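Local coordinates for protein acid phosphatase (Bacillus anthracis, PDB 2I33) that probably hydrolyses phosphate monoesters at acidic pH, as a magnesium-binding class C acid phosphatase of the HAD superfamily, at residues D119-S124 against E166-T171; V175-F178 against D184-G187; T17-M22 against K240-N245; D24-Y27 against E32-A35. All coordinates share one frame; numbering follows the deposited sequence. Where two conformers were deposited one is given.

Contact 1: D119-S124 against E166-T171; sequences DIYYIS and ELVSQT
One face of the Y121 ring is covered by the isopropyl group of V168, whose CG2 lies over it, displaced toward the rim. The methyl stands 4.1 Å from the centroid of the Y121 ring and 24° off its normal, a CH-pi contact, and comes nearest at V168 CG2 to Y121 CG, 3.8 Å. The second methyl reaches farther round the ring, V168 CG1 to Y121 CD2 being 3.8 Å. With chi1 at 171°, V168 turns both branches of its fork to the ring. The same CG2 also touches the next residue facing this way on the strand, at 4.3 Å from I123 CD1. H150 stacks on the Y121 ring as well, and V168 packs on L152 of the adjoining strand 151-154.

The layout is that of a Rossmann-like alpha/beta fold of the HAD type: helix 162-171 lies against the parallel sheet, and alternate residues of strand 119-125, Y121 and I123, face it while Y122 faces helix 106-115. Between the two segments the bonding is wholly apolar, 133 Å² of surface being buried. Dispersion and CH-pi attraction therefore join helix to sheet here, and the buried fit depends on shape more than on directional polar bonds.

Contact 2: V175-F178 against D184-G187; sequences VLFF and DFTG
This is a buried, mainly apolar contact between an inner strand of the parallel sheet, lying between strands 59-64 and 211-213, and the loop that follows it, close to the magnesium site. Strand 172-179 leads to D180, a ligand of the metal ion, and the chain then folds back so that D184 and F185 lie beside F177 and F178.

The closest side-chain approach is made by the F185 ring, whose CD1 lies 3.6 Å from F177 CB. Its neighbour in the ring, F185 CE1, comes equally near the backbone, 3.6 Å from F177 O, which sits at the ring edge, near its plane. The phenyl group of F185 thus presses its rim on the strand; F211 stacks with it. With CG beside the backbone N (chi1 -63°), the F177 ring swings to the loop side, and its CD1 lies 4.0 Å from D184 O.

Polar linkage comes through one water, which donates to F178 O at 2.7 Å and to D184 O at 2.8 Å, tying the strand near its end to the loop through two carbonyls that cannot bond each other.

The chemistry implies a division of labour. Phenylalanine packing and the bridging water set the path of the loop, while a salt bridge from OD1 to K161 and a bond from the backbone N of N181 to OD2 position the D184 carboxylate. The side chain of D184, its nearest atom about 4 Å from the magnesium ion, is consistent with a second-shell place, next to the metal ligand D65, which it touches.

Contact 3: T17-M22 against K240-N245; sequences TDQQLM and KIRHDN
Hydrogen bonding carries this contact, through the side chains of Q19 and R242. R242 NH1 donates to Q19 OE1 at 2.8 Å, with a nearly straight N-H...O angle of 168°. The acceptor lies in the guanidinium plane, at its edge, whereas the donor stands above the carbonyl plane of the amide, 42° out of it, the two flat groups being turned 50° against each other. R242 reaches this point by running extended from CG to NE, and its CD also nears the same oxygen, 3.1 Å from Q19 OE1. The other end of the amide is held too, Q19 NE2 donating to D239 OD1.

Ionic and further polar bonds fix the guanidinium from other sides: NH2 makes a salt bridge with E223, and NE bonds to the hydroxyl of Y227.

Van der Waals contact is slight. Q19 NE2 lies 3.9 Å from H243 CE1, at the edge of the imidazole, whose plane is nearly perpendicular to that of the amide; H243 ND1 is bonded to D239 O.

The pairing joins the N-terminal part of the chain, around the start of helix 21-29, to the last turns of helix 235-244, beside the second subunit, whose M22 packs on R242 and whose L21 packs on H243. A buried cation is met here by a neutral amide oxygen, a carboxylate and a hydroxyl, so its charge is probably well compensated and its orientation set by several bonds at once.

Contact 4: D24-Y27 against E32-A35; sequences DLWY and EMKA
M33 threads between two aromatic residues: CB meets the indole of W26, and the atoms beyond it follow Y27, first at its carbonyl and then at its ring. CB lies over one face of the W26 indole: it is 3.8 Å from the centroid of the W26 six-membered ring and only 11° off the normal, a CH-pi contact. CG, anti to the backbone N (chi1 173°), comes 3.6 Å from Y27 O, with the W26 ring still close at CZ3. A turn about CB-CG (chi2 -86°) carries SD past that same carbonyl, M33 SD to Y27 O being 3.6 Å, and toward the phenol in a Met-aromatic contact. The terminal methyl arrives over the face of the Y27 ring, where M33 CE stands 3.4 Å from Y27 CZ and makes a second CH-pi contact; it also lies against the Y27 carbonyl oxygen. The Y27 hydroxyl is paired with that of Y37.

Beside this, E32 CB lies 4.0 Å from W26 NE1, while the E32 carboxylate turns to the second subunit, forming a salt bridge with R196 there. A water accepts from K34 NZ at 2.6 Å and donates to Y27 O at 2.9 Å, adding a polar link between the segments.

The arrangement closes the short bend between helix 21-29 and the start of the long helix 31-54. The Y27 side chain, about 8 Å from the magnesium ion, also packs on S74 of helix 74-83 and on M218, while W26 meets W222 of the second subunit edge-to-face, so the helical corner forms part of the dimer interface.

Along the chain, contact 3 encloses the rest: it brings residues 17-22 to 240-245, and contacts 4, 1 and 2 follow in that order within the loop it closes. Contacts 1 and 2 belong to the parallel sheet, with centres 10 Å apart, and adjoin where helix 162-171 runs into strand 172-179. Contacts 3 and 4 share helix 21-29, lie 19 Å apart between centres, and both touch the second subunit. Contacts 1 and 3, with centres 35 Å apart, fall on opposite sides of the chain's centre. Contacts 1 and 2 thus lie in the HAD-type core, while contacts 3 and 4 involve the N-terminal helices and the second subunit, contact 4 also coming near the magnesium site.

Contact 1: D119-S124 against E166-T171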
loop_
_atom_site.group_PDB
_atom_site.type_symbol
_atom_site.label_atom_id
_atom_site.label_comp_id
_atom_site.label_asym_id
_atom_site.label_seq_id
_atom_site.Cartn_x
_atom_site.Cartn_y
_atom_site.Cartn_z
ATOM N N ASP A 119 6.291 -12.082 22.872
ATOM C CA ASP A 119 6.520 -10.709 23.263
ATOM C C ASP A 119 6.411 -9.743 22.084
ATOM O O ASP A 119 6.815 -10.042 20.964
ATOM C CB ASP A 119 7.892 -10.542 23.934
ATOM C CG ASP A 119 7.903 -11.015 25.385
ATOM O OD1 ASP A 119 6.846 -10.872 26.049
ATOM O OD2 ASP A 119 8.973 -11.494 25.861
ATOM N N ILE A 120 5.856 -8.576 22.372
ATOM C CA ILE A 120 5.689 -7.519 21.386
ATOM C C ILE A 120 6.577 -6.354 21.762
ATOM O O ILE A 120 6.579 -5.909 22.914
ATOM C CB ILE A 120 4.229 -7.046 21.389
ATOM C CG1 ILE A 120 3.325 -8.230 21.007
ATOM C CG2 ILE A 120 4.033 -5.839 20.483
ATOM C CD1 ILE A 120 1.887 -8.024 21.388
ATOM N N TYR A 121 7.330 -5.842 20.787
ATOM C CA TYR A 121 8.088 -4.606 20.963
ATOM C C TYR A 121 7.646 -3.588 19.965
ATOM O O TYR A 121 7.634 -3.844 18.772
ATOM C CB TYR A 121 9.574 -4.845 20.867
ATOM C CG TYR A 121 9.924 -5.704 22.034
ATOM C CD1 TYR A 121 10.126 -5.143 23.282
ATOM C CD2 TYR A 121 9.931 -7.090 21.923
ATOM C CE1 TYR A 121 10.374 -5.945 24.387
ATOM C CE2 TYR A 121 10.175 -7.885 22.990
ATOM C CZ TYR A 121 10.399 -7.323 24.222
ATOM O OH TYR A 121 10.652 -8.158 25.289
ATOM N N TYR A 122 7.205 -2.461 20.493
ATOM C CA TYR A 122 6.820 -1.325 19.668
ATOM C C TYR A 122 8.047 -0.431 19.562
ATOM O O TYR A 122 8.355 0.312 20.481
ATOM C CB TYR A 122 5.668 -0.541 20.288
ATOM C CG TYR A 122 4.453 -1.377 20.622
ATOM C CD1 TYR A 122 3.549 -1.726 19.658
ATOM C CD2 TYR A 122 4.217 -1.821 21.929
ATOM C CE1 TYR A 122 2.434 -2.468 19.950
ATOM C CE2 TYR A 122 3.118 -2.577 22.224
ATOM C CZ TYR A 122 2.222 -2.894 21.233
ATOM O OH TYR A 122 1.108 -3.641 21.523
ATOM N N ILE A 123 8.734 -0.487 18.419
ATOM C CA ILE A 123 9.922 0.317 18.195
ATOM C C ILE A 123 9.488 1.461 17.289
ATOM O O ILE A 123 9.210 1.250 16.130
ATOM C CB ILE A 123 11.047 -0.519 17.573
ATOM C CG1 ILE A 123 11.381 -1.687 18.509
ATOM C CG2 ILE A 123 12.279 0.361 17.331
ATOM C CD1 ILE A 123 12.430 -2.649 17.979
ATOM N N SER A 124 9.475 2.665 17.850
ATOM C CA SER A 124 8.868 3.834 17.226
ATOM C C SER A 124 9.765 5.041 17.374
ATOM O O SER A 124 10.440 5.180 18.389
ATOM C CB SER A 124 7.543 4.120 17.928
ATOM O OG SER A 124 7.085 5.424 17.655
ATOM N N GLU A 166 18.481 -4.394 17.744
ATOM C CA GLU A 166 19.579 -5.225 18.191
ATOM C C GLU A 166 19.379 -5.583 19.666
ATOM O O GLU A 166 19.641 -6.720 20.051
ATOM C CB GLU A 166 20.915 -4.525 17.942
ATOM C CG GLU A 166 22.134 -5.434 18.109
ATOM C CD GLU A 166 22.498 -5.674 19.556
ATOM O OE1 GLU A 166 22.119 -4.834 20.406
ATOM O OE2 GLU A 166 23.187 -6.685 19.845
ATOM N N LEU A 167 18.916 -4.625 20.477
ATOM C CA LEU A 167 18.630 -4.859 21.893
ATOM C C LEU A 167 17.595 -5.950 22.062
ATOM O O LEU A 167 17.769 -6.850 22.890
ATOM C CB LEU A 167 18.127 -3.594 22.586
ATOM N N VAL A 168 16.520 -5.871 21.285
ATOM C CA VAL A 168 15.498 -6.901 21.366
ATOM C C VAL A 168 16.061 -8.254 20.957
ATOM O O VAL A 168 15.769 -9.264 21.596
ATOM C CB VAL A 168 14.278 -6.582 20.505
ATOM C CG1 VAL A 168 13.359 -7.798 20.462
ATOM C CG2 VAL A 168 13.557 -5.390 21.088
ATOM N N SER A 169 16.840 -8.267 19.877
ATOM C CA SER A 169 17.371 -9.515 19.322
ATOM C C SER A 169 18.325 -10.167 20.308
ATOM O O SER A 169 18.645 -11.362 20.189
ATOM C CB SER A 169 18.093 -9.266 17.990
ATOM O OG SER A 169 19.429 -8.785 18.227
ATOM N N GLN A 170 18.784 -9.390 21.286
ATOM C CA GLN A 170 19.635 -9.949 22.329
ATOM C C GLN A 170 18.883 -11.006 23.138
ATOM O O GLN A 170 19.447 -12.006 23.508
ATOM C CB GLN A 170 20.138 -8.880 23.298
ATOM C CG GLN A 170 21.022 -7.809 22.670
ATOM C CD GLN A 170 21.662 -6.905 23.711
ATOM O OE1 GLN A 170 21.750 -7.267 24.914
ATOM N NE2 GLN A 170 22.114 -5.711 23.258
ATOM N N THR A 171 17.594 -10.776 23.384
ATOM C CA THR A 171 16.824 -11.618 24.296
ATOM C C THR A 171 15.753 -12.413 23.578
ATOM O O THR A 171 15.206 -13.375 24.114
ATOM C CB THR A 171 16.181 -10.734 25.352
ATOM O OG1 THR A 171 15.566 -9.608 24.718
ATOM C CG2 THR A 171 17.268 -10.260 26.360
#

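Contact 2: V175-F178 against D184-G187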
loop_
_atom_site.group_PDB
_atom_site.type_symbol
_atom_site.label_atom_id
_atom_site.label_comp_id
_atom_site.label_asym_id
_atom_site.label_seq_id
_atom_site.Cartn_x
_atom_site.Cartn_y
_atom_site.Cartn_z
ATOM N N VAL A 175 10.786 -12.714 15.075
ATOM C CA VAL A 175 10.383 -13.518 13.944
ATOM C C VAL A 175 9.704 -12.719 12.842
ATOM O O VAL A 175 9.571 -13.216 11.713
ATOM C CB VAL A 175 9.495 -14.693 14.374
ATOM C CG1 VAL A 175 10.255 -15.634 15.296
ATOM C CG2 VAL A 175 8.226 -14.199 15.042
ATOM N N LEU A 176 9.263 -11.499 13.178
ATOM C CA LEU A 176 8.586 -10.619 12.240
ATOM C C LEU A 176 8.800 -9.184 12.623
ATOM O O LEU A 176 8.876 -8.850 13.805
ATOM C CB LEU A 176 7.092 -10.883 12.277
ATOM C CG LEU A 176 6.578 -12.203 11.704
ATOM C CD1 LEU A 176 5.134 -12.368 12.142
ATOM C CD2 LEU A 176 6.716 -12.173 10.197
ATOM N N PHE A 177 8.885 -8.342 11.588
ATOM C CA PHE A 177 8.869 -6.899 11.714
ATOM C C PHE A 177 7.714 -6.353 10.925
ATOM O O PHE A 177 7.472 -6.805 9.817
ATOM C CB PHE A 177 10.121 -6.314 11.086
ATOM C CG PHE A 177 11.359 -6.748 11.748
ATOM C CD1 PHE A 177 11.929 -5.981 12.749
ATOM C CD2 PHE A 177 11.952 -7.948 11.406
ATOM C CE1 PHE A 177 13.064 -6.392 13.376
ATOM C CE2 PHE A 177 13.106 -8.368 12.045
ATOM C CZ PHE A 177 13.662 -7.566 13.026
ATOM N N PHE A 178 7.046 -5.370 11.499
ATOM C CA PHE A 178 5.900 -4.703 10.871
ATOM C C PHE A 178 6.204 -3.226 10.722
ATOM O O PHE A 178 6.605 -2.583 11.691
ATOM C CB PHE A 178 4.624 -4.855 11.723
ATOM C CG PHE A 178 4.144 -6.287 11.821
ATOM C CD1 PHE A 178 3.097 -6.720 11.053
ATOM C CD2 PHE A 178 4.782 -7.183 12.652
ATOM C CE1 PHE A 178 2.675 -8.021 11.133
ATOM C CE2 PHE A 178 4.376 -8.488 12.738
ATOM C CZ PHE A 178 3.315 -8.906 11.969
ATOM N N ASP A 184 11.875 0.659 9.158
ATOM C CA ASP A 184 11.289 -0.193 10.204
ATOM C C ASP A 184 11.787 -1.637 10.125
ATOM O O ASP A 184 11.488 -2.452 11.002
ATOM C CB ASP A 184 9.777 -0.180 10.094
ATOM C CG ASP A 184 9.187 1.209 10.247
ATOM O OD1 ASP A 184 9.827 2.086 10.876
ATOM O OD2 ASP A 184 8.068 1.411 9.721
ATOM N N PHE A 185 12.490 -1.936 9.041
ATOM C CA PHE A 185 13.168 -3.208 8.831
ATOM C C PHE A 185 14.652 -2.983 8.787
ATOM O O PHE A 185 15.130 -1.876 8.570
ATOM C CB PHE A 185 12.757 -3.805 7.504
ATOM C CG PHE A 185 11.297 -3.703 7.247
ATOM C CD1 PHE A 185 10.400 -4.224 8.162
ATOM C CD2 PHE A 185 10.809 -3.056 6.149
ATOM C CE1 PHE A 185 9.041 -4.162 7.954
ATOM C CE2 PHE A 185 9.445 -2.962 5.957
ATOM C CZ PHE A 185 8.562 -3.496 6.874
ATOM N N THR A 186 15.395 -4.070 8.885
ATOM C CA THR A 186 16.838 -3.982 8.840
ATOM C C THR A 186 17.326 -3.746 7.406
ATOM O O THR A 186 16.835 -4.376 6.465
ATOM C CB THR A 186 17.415 -5.283 9.389
ATOM O OG1 THR A 186 16.811 -6.384 8.701
ATOM C CG2 THR A 186 17.076 -5.405 10.853
ATOM N N GLY A 187 18.295 -2.862 7.248
ATOM C CA GLY A 187 19.012 -2.730 5.980
ATOM C C GLY A 187 18.607 -1.622 5.023
ATOM O O GLY A 187 19.003 -1.652 3.847
HETATM O O HOH W 1 9.190 -2.760 12.542
#

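Contact 3: T17-M22 against K240-N245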
loop_
_atom_site.group_PDB
_atom_site.type_symbol
_atom_site.label_atom_id
_atom_site.label_comp_id
_atom_site.label_asym_id
_atom_site.label_seq_id
_atom_site.Cartn_x
_atom_site.Cartn_y
_atom_site.Cartn_z
ATOM N N THR A 17 1.659 21.546 1.217
ATOM C CA THR A 17 0.680 20.673 1.866
ATOM C C THR A 17 -0.461 20.239 0.935
ATOM O O THR A 17 -1.027 19.156 1.123
ATOM C CB THR A 17 0.066 21.294 3.130
ATOM O OG1 THR A 17 -0.299 22.641 2.859
ATOM C CG2 THR A 17 1.060 21.215 4.297
ATOM N N ASP A 18 -0.746 21.039 -0.085
ATOM C CA ASP A 18 -1.798 20.686 -1.026
ATOM C C ASP A 18 -1.362 19.468 -1.824
ATOM O O ASP A 18 -2.188 18.663 -2.239
ATOM C CB ASP A 18 -2.109 21.832 -1.996
ATOM C CG ASP A 18 -3.020 22.911 -1.384
ATOM O OD1 ASP A 18 -3.510 22.715 -0.246
ATOM O OD2 ASP A 18 -3.263 23.913 -2.092
ATOM N N GLN A 19 -0.062 19.334 -2.032
ATOM C CA GLN A 19 0.454 18.188 -2.792
ATOM C C GLN A 19 0.257 16.836 -2.112
ATOM O O GLN A 19 0.383 15.776 -2.765
ATOM C CB GLN A 19 1.926 18.432 -3.130
ATOM C CG GLN A 19 2.111 19.641 -4.026
ATOM C CD GLN A 19 3.557 19.949 -4.295
ATOM O OE1 GLN A 19 4.425 19.183 -3.907
ATOM N NE2 GLN A 19 3.825 21.044 -5.002
ATOM N N GLN A 20 -0.064 16.865 -0.811
ATOM C CA GLN A 20 -0.310 15.686 0.052
ATOM C C GLN A 20 -1.744 15.193 -0.030
ATOM O O GLN A 20 -2.080 14.111 0.488
ATOM C CB GLN A 20 -0.171 16.059 1.540
ATOM C CG GLN A 20 1.040 16.846 1.970
ATOM C CD GLN A 20 1.017 17.165 3.469
ATOM O OE1 GLN A 20 0.069 16.803 4.200
ATOM N NE2 GLN A 20 2.061 17.845 3.938
ATOM N N LEU A 21 -2.608 16.025 -0.580
ATOM C CA LEU A 21 -4.026 15.844 -0.367
ATOM C C LEU A 21 -4.528 14.474 -0.785
ATOM O O LEU A 21 -5.148 13.781 0.021
ATOM C CB LEU A 21 -4.821 16.947 -1.023
ATOM C CG LEU A 21 -6.182 17.137 -0.373
ATOM C CD1 LEU A 21 -6.725 18.540 -0.646
ATOM C CD2 LEU A 21 -7.141 16.086 -0.828
ATOM N N MET A 22 -4.232 14.048 -2.009
ATOM C CA MET A 22 -4.719 12.744 -2.461
ATOM C C MET A 22 -4.147 11.588 -1.642
ATOM O O MET A 22 -4.855 10.651 -1.277
ATOM C CB MET A 22 -4.381 12.550 -3.928
ATOM C CG MET A 22 -5.244 13.369 -4.793
ATOM S SD MET A 22 -6.976 12.874 -4.681
ATOM C CE MET A 22 -6.999 11.535 -5.858
ATOM N N LYS A 240 10.581 21.808 -6.158
ATOM C CA LYS A 240 11.325 21.463 -7.363
ATOM C C LYS A 240 11.781 20.004 -7.363
ATOM O O LYS A 240 11.723 19.322 -8.393
ATOM C CB LYS A 240 12.539 22.371 -7.524
ATOM C CG LYS A 240 13.387 22.036 -8.733
ATOM C CD LYS A 240 14.494 23.049 -8.924
ATOM C CE LYS A 240 15.430 22.657 -10.070
ATOM N NZ LYS A 240 14.689 22.396 -11.346
ATOM N N ILE A 241 12.257 19.540 -6.213
ATOM C CA ILE A 241 12.712 18.166 -6.067
ATOM C C ILE A 241 11.570 17.226 -6.331
ATOM O O ILE A 241 11.731 16.225 -7.018
ATOM C CB ILE A 241 13.279 17.899 -4.665
ATOM C CG1 ILE A 241 14.601 18.669 -4.482
ATOM C CG2 ILE A 241 13.502 16.425 -4.437
ATOM C CD1 ILE A 241 15.115 18.655 -3.068
ATOM N N ARG A 242 10.422 17.530 -5.741
ATOM C CA ARG A 242 9.263 16.662 -5.919
ATOM C C ARG A 242 8.941 16.561 -7.403
ATOM O O ARG A 242 8.789 15.477 -7.927
ATOM C CB ARG A 242 8.069 17.199 -5.145
ATOM C CG ARG A 242 8.218 17.096 -3.655
ATOM C CD ARG A 242 7.060 17.800 -2.965
ATOM N NE ARG A 242 7.047 17.541 -1.528
ATOM C CZ ARG A 242 6.004 17.799 -0.738
ATOM N NH1 ARG A 242 4.888 18.330 -1.229
ATOM N NH2 ARG A 242 6.083 17.536 0.557
ATOM N N HIS A 243 8.872 17.699 -8.083
ATOM C CA HIS A 243 8.586 17.679 -9.520
ATOM C C HIS A 243 9.659 16.974 -10.350
ATOM O O HIS A 243 9.356 16.209 -11.272
ATOM C CB HIS A 243 8.382 19.093 -10.033
ATOM C CG HIS A 243 7.037 19.650 -9.709
ATOM N ND1 HIS A 243 6.745 20.224 -8.493
ATOM C CD2 HIS A 243 5.897 19.703 -10.437
ATOM C CE1 HIS A 243 5.489 20.635 -8.495
ATOM N NE2 HIS A 243 4.953 20.331 -9.663
ATOM N N ASP A 244 10.915 17.241 -10.024
ATOM C CA ASP A 244 12.042 16.675 -10.761
ATOM C C ASP A 244 12.171 15.166 -10.628
ATOM O O ASP A 244 12.832 14.526 -11.452
ATOM C CB ASP A 244 13.344 17.315 -10.296
ATOM C CG ASP A 244 13.510 18.736 -10.800
ATOM O OD1 ASP A 244 12.673 19.216 -11.600
ATOM O OD2 ASP A 244 14.491 19.377 -10.388
ATOM N N ASN A 245 11.556 14.599 -9.598
ATOM C CA ASN A 245 11.642 13.161 -9.390
ATOM C C ASN A 245 10.448 12.389 -9.903
ATOM O O ASN A 245 10.412 11.161 -9.809
ATOM C CB ASN A 245 11.936 12.841 -7.925
ATOM C CG ASN A 245 13.406 12.985 -7.617
ATOM O OD1 ASN A 245 14.175 12.022 -7.743
ATOM N ND2 ASN A 245 13.825 14.205 -7.285
#

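Contact 4: D24-Y27 against E32-A35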
loop_
_atom_site.group_PDB
_atom_site.type_symbol
_atom_site.label_atom_id
_atom_site.label_comp_id
_atom_site.label_asym_id
_atom_site.label_seq_id
_atom_site.Cartn_x
_atom_site.Cartn_y
_atom_site.Cartn_z
ATOM N N ASP A 24 -3.255 11.666 1.437
ATOM C CA ASP A 24 -3.911 11.719 2.750
ATOM C C ASP A 24 -5.330 11.221 2.656
ATOM O O ASP A 24 -5.799 10.464 3.513
ATOM C CB ASP A 24 -3.961 13.156 3.267
ATOM C CG ASP A 24 -2.620 13.692 3.675
ATOM O OD1 ASP A 24 -1.622 12.940 3.685
ATOM O OD2 ASP A 24 -2.566 14.902 3.991
ATOM N N LEU A 25 -5.997 11.627 1.596
ATOM C CA LEU A 25 -7.389 11.274 1.388
ATOM C C LEU A 25 -7.521 9.758 1.182
ATOM O O LEU A 25 -8.396 9.119 1.736
ATOM C CB LEU A 25 -7.900 12.030 0.178
ATOM C CG LEU A 25 -9.382 11.907 -0.100
ATOM C CD1 LEU A 25 -10.232 12.422 1.046
ATOM C CD2 LEU A 25 -9.636 12.687 -1.328
ATOM N N TRP A 26 -6.615 9.186 0.396
ATOM C CA TRP A 26 -6.570 7.734 0.220
ATOM C C TRP A 26 -6.379 7.050 1.576
ATOM O O TRP A 26 -7.052 6.089 1.946
ATOM C CB TRP A 26 -5.393 7.329 -0.686
ATOM C CG TRP A 26 -5.306 5.870 -0.940
ATOM C CD1 TRP A 26 -6.036 5.134 -1.837
ATOM C CD2 TRP A 26 -4.431 4.948 -0.294
ATOM N NE1 TRP A 26 -5.664 3.811 -1.778
ATOM C CE2 TRP A 26 -4.667 3.680 -0.850
ATOM C CE3 TRP A 26 -3.472 5.075 0.703
ATOM C CZ2 TRP A 26 -3.986 2.557 -0.459
ATOM C CZ3 TRP A 26 -2.777 3.955 1.087
ATOM C CH2 TRP A 26 -3.060 2.695 0.529
ATOM N N TYR A 27 -5.401 7.528 2.304
ATOM C CA TYR A 27 -5.055 6.861 3.551
ATOM C C TYR A 27 -6.231 6.919 4.534
ATOM O O TYR A 27 -6.521 5.940 5.249
ATOM C CB TYR A 27 -3.853 7.544 4.158
ATOM C CG TYR A 27 -3.287 6.725 5.282
ATOM C CD1 TYR A 27 -2.377 5.719 5.030
ATOM C CD2 TYR A 27 -3.669 6.944 6.589
ATOM C CE1 TYR A 27 -1.847 4.925 6.073
ATOM C CE2 TYR A 27 -3.155 6.146 7.626
ATOM C CZ TYR A 27 -2.268 5.137 7.366
ATOM O OH TYR A 27 -1.745 4.370 8.385
ATOM N N GLU A 32 -9.344 0.330 0.193
ATOM C CA GLU A 32 -8.119 -0.330 -0.258
ATOM C C GLU A 32 -7.025 -0.228 0.775
ATOM O O GLU A 32 -6.306 -1.200 1.031
ATOM C CB GLU A 32 -7.635 0.291 -1.561
ATOM C CG GLU A 32 -8.442 -0.074 -2.778
ATOM C CD GLU A 32 -9.748 0.698 -2.967
ATOM O OE1 GLU A 32 -10.107 1.554 -2.125
ATOM O OE2 GLU A 32 -10.404 0.400 -3.979
ATOM N N MET A 33 -6.916 0.950 1.376
ATOM C CA MET A 33 -5.935 1.140 2.436
ATOM C C MET A 33 -6.234 0.158 3.567
ATOM O O MET A 33 -5.385 -0.546 4.036
ATOM C CB MET A 33 -5.978 2.563 2.958
ATOM C CG MET A 33 -5.129 2.824 4.173
ATOM S SD MET A 33 -6.046 2.430 5.667
ATOM C CE MET A 33 -5.097 3.318 6.907
ATOM N N LYS A 34 -7.488 0.126 3.991
ATOM C CA LYS A 34 -7.861 -0.784 5.092
ATOM C C LYS A 34 -7.547 -2.225 4.725
ATOM O O LYS A 34 -7.026 -2.970 5.548
ATOM C CB LYS A 34 -9.314 -0.614 5.473
ATOM C CG LYS A 34 -9.640 0.807 5.915
ATOM C CD LYS A 34 -11.122 0.959 6.171
ATOM C CE LYS A 34 -11.513 2.279 6.851
ATOM N NZ LYS A 34 -10.720 3.470 6.498
ATOM N N ALA A 35 -7.845 -2.606 3.491
ATOM C CA ALA A 35 -7.612 -3.961 3.021
ATOM C C ALA A 35 -6.131 -4.316 3.052
ATOM O O ALA A 35 -5.740 -5.457 3.352
ATOM C CB ALA A 35 -8.142 -4.129 1.644
HETATM O O HOH W 2 -8.833 4.285 4.924
#